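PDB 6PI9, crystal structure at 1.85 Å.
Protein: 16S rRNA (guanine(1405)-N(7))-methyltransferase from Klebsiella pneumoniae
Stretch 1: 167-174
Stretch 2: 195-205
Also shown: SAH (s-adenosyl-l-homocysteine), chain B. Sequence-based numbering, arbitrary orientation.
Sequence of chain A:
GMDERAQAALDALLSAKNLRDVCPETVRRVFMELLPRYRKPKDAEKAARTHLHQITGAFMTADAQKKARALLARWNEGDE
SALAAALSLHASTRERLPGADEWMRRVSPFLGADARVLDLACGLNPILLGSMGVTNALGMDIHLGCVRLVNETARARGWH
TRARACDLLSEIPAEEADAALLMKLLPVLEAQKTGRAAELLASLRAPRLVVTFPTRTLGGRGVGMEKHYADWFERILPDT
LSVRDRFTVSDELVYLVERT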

ATOM      1  N   ASP A 167      18.408  -3.662  -8.762  1.00 33.06           N
ATOM      2  CA  ASP A 167      17.790  -4.320  -7.596  1.00 34.86           C
ATOM      3  C   ASP A 167      18.728  -4.081  -6.416  1.00 28.65           C
ATOM      4  O   ASP A 167      19.807  -4.678  -6.349  1.00 34.18           O
ATOM      5  CB  ASP A 167      17.522  -5.824  -7.835  1.00 34.27           C
ATOM      6  CG  ASP A 167      16.730  -6.465  -6.666  1.00 40.83           C
ATOM      7  OD1 ASP A 167      16.810  -5.952  -5.523  1.00 35.26           O
ATOM      8  OD2 ASP A 167      16.097  -7.523  -6.870  1.00 42.27           O
ATOM      9  N   LEU A 168      18.287  -3.243  -5.482  1.00 29.82           N
ATOM     10  CA  LEU A 168      19.064  -2.823  -4.317  1.00 35.12           C
ATOM     11  C   LEU A 168      19.286  -3.928  -3.277  1.00 39.32           C
ATOM     12  O   LEU A 168      20.001  -3.702  -2.282  1.00 34.32           O
ATOM     13  CB  LEU A 168      18.387  -1.628  -3.686  1.00 32.39           C
ATOM     14  CG  LEU A 168      18.463  -0.366  -4.581  1.00 35.44           C
ATOM     15  CD1 LEU A 168      17.536   0.652  -3.971  1.00 33.69           C
ATOM     16  CD2 LEU A 168      19.880   0.245  -4.650  1.00 32.68           C
ATOM     17  N   LEU A 169      18.719  -5.123  -3.457  1.00 31.75           N
ATOM     18  CA  LEU A 169      19.080  -6.244  -2.616  1.00 35.45           C
ATOM     19  C   LEU A 169      20.286  -6.980  -3.157  1.00 43.44           C
ATOM     20  O   LEU A 169      20.960  -7.730  -2.421  1.00 45.64           O
ATOM     21  CB  LEU A 169      17.900  -7.237  -2.505  1.00 39.84           C
ATOM     22  CG  LEU A 169      17.011  -7.072  -1.245  1.00 45.83           C
ATOM     23  CD1 LEU A 169      17.825  -7.391  -0.091  1.00 52.15           C
ATOM     24  CD2 LEU A 169      16.546  -5.701  -0.978  1.00 41.18           C
ATOM     25  N   SER A 170      20.565  -6.848  -4.441  1.00 40.55           N
ATOM     26  CA  SER A 170      21.721  -7.550  -4.934  1.00 43.93           C
ATOM     27  C   SER A 170      22.794  -6.617  -5.456  1.00 44.01           C
ATOM     28  O   SER A 170      23.864  -7.097  -5.862  1.00 43.79           O
ATOM     29  CB  SER A 170      21.299  -8.592  -5.987  1.00 49.53           C
ATOM     30  OG  SER A 170      20.281  -8.082  -6.801  1.00 50.12           O
ATOM     31  N   GLU A 171      22.579  -5.298  -5.385  1.00 41.95           N
ATOM     32  CA  GLU A 171      23.591  -4.362  -5.866  1.00 45.56           C
ATOM     33  C   GLU A 171      23.662  -3.183  -4.903  1.00 43.52           C
ATOM     34  O   GLU A 171      22.624  -2.652  -4.526  1.00 38.42           O
ATOM     35  CB  GLU A 171      23.231  -3.875  -7.285  1.00 47.72           C
ATOM     36  CG  GLU A 171      24.186  -2.848  -7.841  1.00 57.18           C
ATOM     37  CD  GLU A 171      23.723  -2.166  -9.150  1.00 59.29           C
ATOM     38  OE1 GLU A 171      22.747  -2.592  -9.822  1.00 54.43           O
ATOM     39  OE2 GLU A 171      24.393  -1.195  -9.523  1.00 57.52           O
ATOM     40  N   ILE A 172      24.859  -2.777  -4.518  1.00 40.31           N
ATOM     41  CA  ILE A 172      25.054  -1.489  -3.837  1.00 45.20           C
ATOM     42  C   ILE A 172      25.563  -0.535  -4.884  1.00 48.17           C
ATOM     43  O   ILE A 172      26.649  -0.788  -5.469  1.00 43.22           O
ATOM     44  CB  ILE A 172      26.014  -1.643  -2.647  1.00 53.76           C
ATOM     45  CG1 ILE A 172      25.230  -2.237  -1.466  1.00 57.22           C
ATOM     46  CG2 ILE A 172      26.611  -0.297  -2.256  1.00 57.55           C
ATOM     47  CD1 ILE A 172      26.042  -2.342  -0.200  1.00 64.83           C
ATOM     48  N   PRO A 173      24.785   0.467  -5.319  1.00 42.52           N
ATOM     49  CA  PRO A 173      25.195   1.312  -6.451  1.00 42.56           C
ATOM     50  C   PRO A 173      26.582   1.866  -6.248  1.00 47.59           C
ATOM     51  O   PRO A 173      26.897   2.408  -5.173  1.00 48.21           O
ATOM     52  CB  PRO A 173      24.160   2.430  -6.472  1.00 40.51           C
ATOM     53  CG  PRO A 173      22.883   1.741  -5.868  1.00 43.05           C
ATOM     54  CD  PRO A 173      23.412   0.782  -4.838  1.00 42.77           C
ATOM     55  N   ALA A 174      27.411   1.736  -7.295  1.00 47.75           N
ATOM     56  CA  ALA A 174      28.813   2.128  -7.243  1.00 45.66           C
ATOM     57  C   ALA A 174      29.073   3.524  -7.815  1.00 48.55           C
ATOM     58  O   ALA A 174      30.228   3.972  -7.819  1.00 50.04           O
ATOM     59  CB  ALA A 174      29.664   1.091  -7.977  1.00 50.41           C
TER
HETATM   60  N   SAH B 301      11.628   7.052  -4.122  1.00 31.10           N
HETATM   61  CA  SAH B 301      10.401   7.193  -4.937  1.00 37.56           C
HETATM   62  CB  SAH B 301       9.604   5.900  -4.937  1.00 32.30           C
HETATM   63  CG  SAH B 301       9.245   5.285  -3.554  1.00 33.14           C
HETATM   64  SD  SAH B 301       8.038   3.892  -3.745  1.00 39.99           S
HETATM   65  C   SAH B 301       9.522   8.343  -4.409  1.00 42.37           C
HETATM   66  O   SAH B 301       9.657   8.652  -3.207  1.00 39.26           O
HETATM   67  OXT SAH B 301       8.677   8.912  -5.129  1.00 39.30           O
HETATM   68  C5' SAH B 301       9.211   2.490  -3.496  1.00 39.29           C
HETATM   69  C4' SAH B 301      10.025   2.129  -4.774  1.00 38.86           C
HETATM   70  O4' SAH B 301      11.057   1.176  -4.437  1.00 37.65           O
HETATM   71  C3' SAH B 301       9.251   1.544  -5.991  1.00 40.94           C
HETATM   72  O3' SAH B 301       9.482   2.344  -7.168  1.00 41.88           O
HETATM   73  C2' SAH B 301       9.830   0.146  -6.197  1.00 38.14           C
HETATM   74  O2' SAH B 301       9.920  -0.137  -7.595  1.00 39.56           O
HETATM   75  C1' SAH B 301      11.230   0.336  -5.593  1.00 34.99           C
HETATM   76  N9  SAH B 301      11.824  -0.876  -5.063  1.00 32.75           N
HETATM   77  C8  SAH B 301      11.269  -1.742  -4.156  1.00 35.06           C
HETATM   78  N7  SAH B 301      12.216  -2.675  -3.837  1.00 34.29           N
HETATM   79  C5  SAH B 301      13.331  -2.419  -4.593  1.00 32.95           C
HETATM   80  C6  SAH B 301      14.551  -3.041  -4.735  1.00 34.53           C
HETATM   81  N6  SAH B 301      14.850  -4.167  -4.122  1.00 31.44           N
HETATM   82  N1  SAH B 301      15.499  -2.442  -5.547  1.00 30.01           N
HETATM   83  C2  SAH B 301      15.214  -1.329  -6.266  1.00 30.24           C
HETATM   84  N3  SAH B 301      14.003  -0.700  -6.157  1.00 33.28           N
HETATM   85  C4  SAH B 301      13.097  -1.273  -5.315  1.00 30.83           C
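Stretch 2 195-205: GRAAELLASLR

The contact turns on a single arginine: the guanidinium of Arg 196, in the first turn of the stretch 2 helix, is embedded in the irregular backbone of stretch 1 and held against stretch 1 by a backbone carbonyl oxygen. Leu 168 O accepts two hydrogen bonds from it, from Arg 196 NE (2.9 Å) and from Arg 196 NH2 (3.0 Å), and lies near the plane of the group. Glu 171 O also lies at the edge, 3.4 Å from Arg 196 NH2. The faces are covered as well, one by Ile 172 CD1 and the opposite one by Leu 169 O, which is 3.7 Å from Arg 196 NH2. Charge is balanced from within the helix, where Arg 196 NH1 forms a salt bridge with Glu 199 OE2 at 3.2 Å.

Stretch 1 contains no regular helix or strand. Stretch 2 begins at Gly 195, the N-cap residue, whose phi/psi of 90/-9 suits glycine, and is helical from Arg 196 onward. The two stretches run in the same general direction: Leu 169 lies nearest Arg 196 (CA to CA 7.3 Å), Ile 172 nearest Leu 200 (CA to CA 6.2 Å), and Pro 173 nearest Leu 204 (CA to CA 6.7 Å). Arg 196, Leu 200 and Leu 204 recur every fourth position, and Glu 199 and Ser 203 flank them in sequence, so one side of the helix and its continuation follows stretch 1, while Ala 197, Ala 198 and Leu 201 make no contact with it.

Beyond the arginine, the packing is largely between carbon atoms. Ile 172, with chi1 m and chi2 t, brings CD1 to 3.8 Å from Glu 199 CG, and its CG2 meets Ser 203 CB at 3.5 Å. The CA-to-CB bond of Leu 200 points sideways, but its end comes nearer, and Leu 200 CD1 lies 4.0 Å from Pro 173 CD. Leu 204 CD2 lies 4.2 Å from the same Pro 173 CD, so the proline ring touches two leucines of stretch 2.

At the far end the contact becomes polar again. Arg 205 NH1 donates to Ala 174 O (2.9 Å), although this arginine is poorly ordered. Two waters join the backbones: one donates to Pro 173 O (2.8 Å from the water O) and accepts from Arg 205 N (2.9 Å from the water O), and the other donates to both Pro 173 O and Ser 203 O.

Leu 168 also links this contact to the cofactor product: its O holds Arg 196, while Leu 168 N donates to SAH N1 at 2.9 Å.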

ATOM      1  N   GLY A 195      19.072  -5.788   7.942  1.00 38.27           N
ATOM      2  CA  GLY A 195      20.400  -5.235   7.860  1.00 42.44           C
ATOM      3  C   GLY A 195      20.703  -4.504   6.568  1.00 42.17           C
ATOM      4  O   GLY A 195      21.764  -3.853   6.475  1.00 37.59           O
ATOM      5  N   ARG A 196      19.805  -4.588   5.568  1.00 33.07           N
ATOM      6  CA  ARG A 196      20.157  -4.105   4.239  1.00 34.50           C
ATOM      7  C   ARG A 196      20.155  -2.584   4.194  1.00 30.52           C
ATOM      8  O   ARG A 196      20.979  -1.983   3.483  1.00 31.43           O
ATOM      9  CB  ARG A 196      19.186  -4.683   3.193  1.00 33.40           C
ATOM     10  CG  ARG A 196      19.583  -4.362   1.721  1.00 31.89           C
ATOM     11  CD  ARG A 196      20.961  -4.954   1.412  1.00 35.12           C
ATOM     12  NE  ARG A 196      21.383  -4.631   0.052  1.00 36.19           N
ATOM     13  CZ  ARG A 196      22.534  -5.006  -0.484  1.00 42.78           C
ATOM     14  NH1 ARG A 196      23.419  -5.710   0.215  1.00 44.30           N
ATOM     15  NH2 ARG A 196      22.817  -4.663  -1.732  1.00 43.13           N
ATOM     16  N   ALA A 197      19.270  -1.943   4.964  1.00 30.68           N
ATOM     17  CA  ALA A 197      19.286  -0.478   5.024  1.00 28.38           C
ATOM     18  C   ALA A 197      20.628   0.036   5.521  1.00 33.19           C
ATOM     19  O   ALA A 197      21.239   0.932   4.910  1.00 34.61           O
ATOM     20  CB  ALA A 197      18.154   0.009   5.939  1.00 26.29           C
ATOM     21  N   ALA A 198      21.105  -0.504   6.645  1.00 33.46           N
ATOM     22  CA  ALA A 198      22.381  -0.027   7.175  1.00 37.68           C
ATOM     23  C   ALA A 198      23.529  -0.343   6.223  1.00 38.36           C
ATOM     24  O   ALA A 198      24.515   0.414   6.144  1.00 39.93           O
ATOM     25  CB  ALA A 198      22.621  -0.664   8.559  1.00 35.72           C
ATOM     26  N   GLU A 199      23.451  -1.471   5.513  1.00 35.05           N
ATOM     27  CA  GLU A 199      24.553  -1.822   4.615  1.00 40.16           C
ATOM     28  C   GLU A 199      24.583  -0.862   3.424  1.00 42.88           C
ATOM     29  O   GLU A 199      25.650  -0.415   2.997  1.00 41.80           O
ATOM     30  CB  GLU A 199      24.372  -3.262   4.161  1.00 42.78           C
ATOM     31  CG  GLU A 199      25.444  -3.771   3.292  1.00 55.71           C
ATOM     32  CD  GLU A 199      25.281  -5.264   3.038  1.00 69.75           C
ATOM     33  OE1 GLU A 199      26.284  -5.855   2.553  1.00 77.58           O
ATOM     34  OE2 GLU A 199      24.157  -5.834   3.317  1.00 64.32           O
ATOM     35  N   LEU A 200      23.404  -0.511   2.911  1.00 36.09           N
ATOM     36  CA  LEU A 200      23.306   0.442   1.819  1.00 39.25           C
ATOM     37  C   LEU A 200      23.791   1.827   2.238  1.00 39.89           C
ATOM     38  O   LEU A 200      24.600   2.444   1.541  1.00 38.76           O
ATOM     39  CB  LEU A 200      21.864   0.502   1.325  1.00 36.95           C
ATOM     40  CG  LEU A 200      21.526   1.504   0.219  1.00 35.70           C
ATOM     41  CD1 LEU A 200      22.367   1.173  -1.018  1.00 37.60           C
ATOM     42  CD2 LEU A 200      19.993   1.407  -0.145  1.00 34.68           C
ATOM     43  N   LEU A 201      23.290   2.346   3.370  1.00 36.21           N
ATOM     44  CA  LEU A 201      23.718   3.679   3.811  1.00 34.59           C
ATOM     45  C   LEU A 201      25.229   3.756   4.001  1.00 43.33           C
ATOM     46  O   LEU A 201      25.863   4.759   3.635  1.00 44.74           O
ATOM     47  CB  LEU A 201      22.997   4.032   5.124  1.00 32.14           C
ATOM     48  CG  LEU A 201      21.487   4.248   5.082  1.00 32.74           C
ATOM     49  CD1 LEU A 201      20.944   4.169   6.492  1.00 32.01           C
ATOM     50  CD2 LEU A 201      21.076   5.609   4.481  1.00 33.64           C
ATOM     51  N   ALA A 202      25.836   2.717   4.586  1.00 41.14           N
ATOM     52  CA  ALA A 202      27.270   2.773   4.880  1.00 45.04           C
ATOM     53  C   ALA A 202      28.151   2.698   3.632  1.00 44.28           C
ATOM     54  O   ALA A 202      29.341   3.038   3.710  1.00 49.25           O
ATOM     55  CB  ALA A 202      27.661   1.639   5.832  1.00 46.57           C
ATOM     56  N   SER A 203      27.619   2.256   2.496  1.00 42.83           N
ATOM     57  CA  SER A 203      28.443   1.986   1.321  1.00 46.69           C
ATOM     58  C   SER A 203      28.239   2.949   0.155  1.00 44.23           C
ATOM     59  O   SER A 203      29.077   2.953  -0.774  1.00 43.47           O
ATOM     60  CB  SER A 203      28.189   0.557   0.807  1.00 58.30           C
ATOM     61  OG  SER A 203      28.566  -0.426   1.760  1.00 65.26           O
ATOM     62  N   LEU A 204      27.155   3.735   0.151  1.00 40.78           N
ATOM     63  CA  LEU A 204      26.933   4.698  -0.925  1.00 42.73           C
ATOM     64  C   LEU A 204      28.088   5.694  -1.030  1.00 49.26           C
ATOM     65  O   LEU A 204      28.634   6.157  -0.023  1.00 52.15           O
ATOM     66  CB  LEU A 204      25.608   5.429  -0.697  1.00 42.63           C
ATOM     67  CG  LEU A 204      24.400   4.568  -1.039  1.00 40.99           C
ATOM     68  CD1 LEU A 204      23.111   5.251  -0.559  1.00 35.30           C
ATOM     69  CD2 LEU A 204      24.330   4.209  -2.550  1.00 43.00           C
ATOM     70  N   ARG A 205      28.477   6.009  -2.261  1.00 45.82           N
ATOM     71  CA  ARG A 205      29.625   6.894  -2.473  1.00 57.27           C
ATOM     72  C   ARG A 205      29.159   8.321  -2.722  1.00 61.05           C
ATOM     73  O   ARG A 205      29.550   8.936  -3.709  1.00 69.99           O
ATOM     74  CB  ARG A 205      30.470   6.381  -3.633  1.00 64.06           C
ATOM     75  CG  ARG A 205      31.123   5.029  -3.397  1.00 69.93           C
ATOM     76  CD  ARG A 205      31.636   4.462  -4.714  1.00 77.04           C
ATOM     77  NE  ARG A 205      32.428   3.247  -4.531  1.00 83.49           N
ATOM     78  CZ  ARG A 205      32.886   2.488  -5.532  1.00 86.86           C
ATOM     79  NH1 ARG A 205      32.623   2.814  -6.793  1.00 83.90           N
ATOM     80  NH2 ARG A 205      33.616   1.405  -5.272  1.00 90.82           N
TER
HETATM   81  O   HOH W   1      27.252   5.113  -4.720  1.00 45.97           O
HETATM   82  O   HOH W   2      29.645   1.698  -3.530  1.00 70.92           O